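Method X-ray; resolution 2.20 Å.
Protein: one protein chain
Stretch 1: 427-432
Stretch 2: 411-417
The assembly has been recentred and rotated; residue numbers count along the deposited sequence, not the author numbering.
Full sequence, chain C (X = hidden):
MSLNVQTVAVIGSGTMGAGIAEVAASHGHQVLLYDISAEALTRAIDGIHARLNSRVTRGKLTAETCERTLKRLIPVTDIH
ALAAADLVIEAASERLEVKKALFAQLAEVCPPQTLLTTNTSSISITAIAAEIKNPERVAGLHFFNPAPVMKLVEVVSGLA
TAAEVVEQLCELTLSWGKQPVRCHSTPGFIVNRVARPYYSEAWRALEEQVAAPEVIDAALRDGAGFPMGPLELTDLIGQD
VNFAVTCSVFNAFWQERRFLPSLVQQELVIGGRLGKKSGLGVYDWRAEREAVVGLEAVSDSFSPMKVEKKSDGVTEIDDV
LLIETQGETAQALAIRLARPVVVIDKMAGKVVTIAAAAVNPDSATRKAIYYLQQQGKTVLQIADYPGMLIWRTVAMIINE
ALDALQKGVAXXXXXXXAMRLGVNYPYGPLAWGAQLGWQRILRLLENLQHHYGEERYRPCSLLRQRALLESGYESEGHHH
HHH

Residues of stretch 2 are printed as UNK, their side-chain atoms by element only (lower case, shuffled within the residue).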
# COMPACT_ATOMS: atom_id res chain seq x y z
N TYR C 427 2.09 -1.64 31.93
CA TYR C 427 0.64 -1.52 32.02
C TYR C 427 0.09 -2.14 30.77
O TYR C 427 0.77 -2.12 29.73
CB TYR C 427 0.20 -0.04 32.09
CG TYR C 427 0.84 0.72 33.23
CD1 TYR C 427 2.00 1.47 33.03
CD2 TYR C 427 0.28 0.68 34.51
CE1 TYR C 427 2.61 2.16 34.08
CE2 TYR C 427 0.88 1.37 35.58
CZ TYR C 427 2.04 2.10 35.34
OH TYR C 427 2.62 2.79 36.36
N GLY C 428 -1.11 -2.70 30.85
CA GLY C 428 -1.87 -3.01 29.64
C GLY C 428 -2.15 -1.69 28.94
O GLY C 428 -2.42 -0.69 29.60
N PRO C 429 -2.12 -1.67 27.59
CA PRO C 429 -2.15 -0.40 26.83
C PRO C 429 -3.42 0.44 27.01
O PRO C 429 -3.36 1.67 26.95
CB PRO C 429 -2.03 -0.85 25.36
CG PRO C 429 -1.93 -2.33 25.38
CD PRO C 429 -2.27 -2.85 26.73
N LEU C 430 -4.55 -0.22 27.24
CA LEU C 430 -5.81 0.49 27.41
C LEU C 430 -5.86 1.16 28.78
O LEU C 430 -6.23 2.33 28.88
CB LEU C 430 -7.00 -0.43 27.17
CG LEU C 430 -6.88 -1.01 25.74
CD1 LEU C 430 -7.74 -2.20 25.49
CD2 LEU C 430 -7.16 0.04 24.70
N ALA C 431 -5.43 0.42 29.81
CA ALA C 431 -5.28 0.97 31.16
C ALA C 431 -4.26 2.07 31.15
O ALA C 431 -4.40 3.06 31.87
CB ALA C 431 -4.85 -0.11 32.15
N TRP C 432 -3.23 1.90 30.33
CA TRP C 432 -2.19 2.89 30.19
C TRP C 432 -2.71 4.19 29.57
O TRP C 432 -2.37 5.27 30.04
CB TRP C 432 -1.05 2.34 29.34
CG TRP C 432 0.29 2.86 29.73
CD1 TRP C 432 0.55 3.94 30.53
CD2 TRP C 432 1.55 2.36 29.30
NE1 TRP C 432 1.90 4.12 30.65
CE2 TRP C 432 2.54 3.17 29.90
CE3 TRP C 432 1.94 1.29 28.49
CZ2 TRP C 432 3.91 2.94 29.71
CZ3 TRP C 432 3.30 1.06 28.30
CH2 TRP C 432 4.27 1.89 28.90
N UNK C 411 -11.63 -8.62 23.98
CA UNK C 411 -12.18 -7.66 24.94
C UNK C 411 -11.08 -6.71 25.40
O UNK C 411 -9.89 -7.02 25.26
c UNK C 411 -12.74 -8.38 26.16
o UNK C 411 -11.69 -8.96 26.93
N UNK C 412 -11.47 -5.56 25.94
CA UNK C 412 -10.50 -4.62 26.51
C UNK C 412 -9.62 -5.28 27.58
O UNK C 412 -8.38 -5.17 27.54
o UNK C 412 -11.57 -1.47 29.62
c UNK C 412 -10.27 -2.50 27.92
o UNK C 412 -10.93 -0.22 27.91
c UNK C 412 -10.98 -1.31 28.53
c UNK C 412 -11.19 -3.37 27.07
N UNK C 413 -10.25 -5.99 28.52
CA UNK C 413 -9.49 -6.66 29.58
C UNK C 413 -8.51 -7.72 29.06
O UNK C 413 -7.41 -7.86 29.60
o UNK C 413 -10.80 -9.41 32.62
c UNK C 413 -10.38 -7.21 30.71
c UNK C 413 -11.18 -8.46 30.43
c UNK C 413 -11.60 -9.20 31.71
n UNK C 413 -12.87 -9.59 31.78
N UNK C 414 -8.87 -8.42 27.98
CA UNK C 414 -7.99 -9.45 27.44
C UNK C 414 -6.80 -8.87 26.67
O UNK C 414 -5.74 -9.48 26.64
o UNK C 414 -10.26 -12.24 26.80
c UNK C 414 -9.52 -11.45 27.41
c UNK C 414 -8.76 -10.43 26.58
o UNK C 414 -9.36 -11.46 28.67
N UNK C 415 -7.00 -7.70 26.08
CA UNK C 415 -5.91 -6.98 25.43
C UNK C 415 -4.90 -6.50 26.47
O UNK C 415 -3.70 -6.68 26.30
c UNK C 415 -5.31 -4.96 23.97
c UNK C 415 -7.30 -6.41 23.38
c UNK C 415 -8.02 -5.38 22.50
c UNK C 415 -6.46 -5.82 24.53
N UNK C 416 -5.38 -5.93 27.58
CA UNK C 416 -4.49 -5.51 28.67
C UNK C 416 -3.70 -6.70 29.23
O UNK C 416 -2.48 -6.65 29.34
o UNK C 416 -5.03 -2.77 28.50
o UNK C 416 -6.54 -2.79 30.10
c UNK C 416 -5.25 -4.79 29.79
c UNK C 416 -5.63 -3.35 29.44
N UNK C 417 -4.42 -7.77 29.56
CA UNK C 417 -3.81 -8.96 30.14
C UNK C 417 -2.74 -9.54 29.24
O UNK C 417 -1.63 -9.81 29.68
c UNK C 417 -4.87 -10.01 30.46
o UNK C 417 -5.78 -9.46 31.42
c UNK C 417 -4.23 -11.26 31.02

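Position 411 has a side chain of one carbon and one oxygen. Its CA-to-CB bond points away from stretch 1, and the side chain makes no contact there. A lone hydroxyl on CB makes it Ser-411. It sits just before a helix, and its OG accepts a capping bond from the backbone N of position 414, at 3.1 Å.

Position 412 carries three carbons in an unbranched line, the third bearing two oxygens. Its CA-to-CB bond points sideways, but the end of the side chain comes nearer to stretch 1. The second carbon of the side chain lies 3.5 Å from Leu-430 CD1, a contact between carbons. This is a carboxylate on a long arm, so the residue is Glu-412, and the touching carbon is CG. OE1 is hydrogen-bonded elsewhere in the structure.

Position 413 also has three carbons, but the third carries one oxygen and one nitrogen. Its CA-to-CB bond points away, and it does not touch stretch 1. The end group is an amide, and the residue is Gln-413.

Position 414 has two carbons, the second with two oxygens. Its side chain is out of reach of stretch 1. The short carboxylate identifies Asp-414. Its backbone N is the donor to Ser-411 OG.

Position 415 has four carbons and no polar atom. The chain forks at the first carbon, and one arm is two carbons long. Its CB, where the chain forks, points toward stretch 1 and lies 4.0 Å from Leu-430 CD1, an apolar contact. This is Ile-415.

Position 416 has two carbons, the second with two oxygens. One oxygen lies 2.9 Å from the backbone N of Leu-430. The short carboxylate makes this Asp-416, and the near oxygen is OD1.

Position 417 has one carbon that carries an oxygen and a second carbon. Its CA-to-CB bond points away from stretch 1. The branched hydroxyl gives Thr-417, and its OG1 donates to Gln-413 O at 2.9 Å.

The contact centres on Asp-416, whose carboxylate meets the start of the helix that follows Gly-428. The first turn of a helix leaves backbone NH groups without partners from a preceding turn. Leu-430 N donates to Asp-416 OD1 at 2.9 Å. Ala-431 N adds weak bonds to Asp-416 OD1 at 3.5 Å and OD2 at 3.4 Å. Pro-429 N is 3.2 Å from Asp-416 OD1 but has no hydrogen to share. Gly-428 CA is 3.7 Å from Asp-416 CA, and an ideal CB on Gly-428 would clash with Asp-416 CB at 2.3 Å. Beside this polar centre, Leu-430 packs against Glu-412 and Ile-415.

Stretch 2 411-417: SEQDIDT
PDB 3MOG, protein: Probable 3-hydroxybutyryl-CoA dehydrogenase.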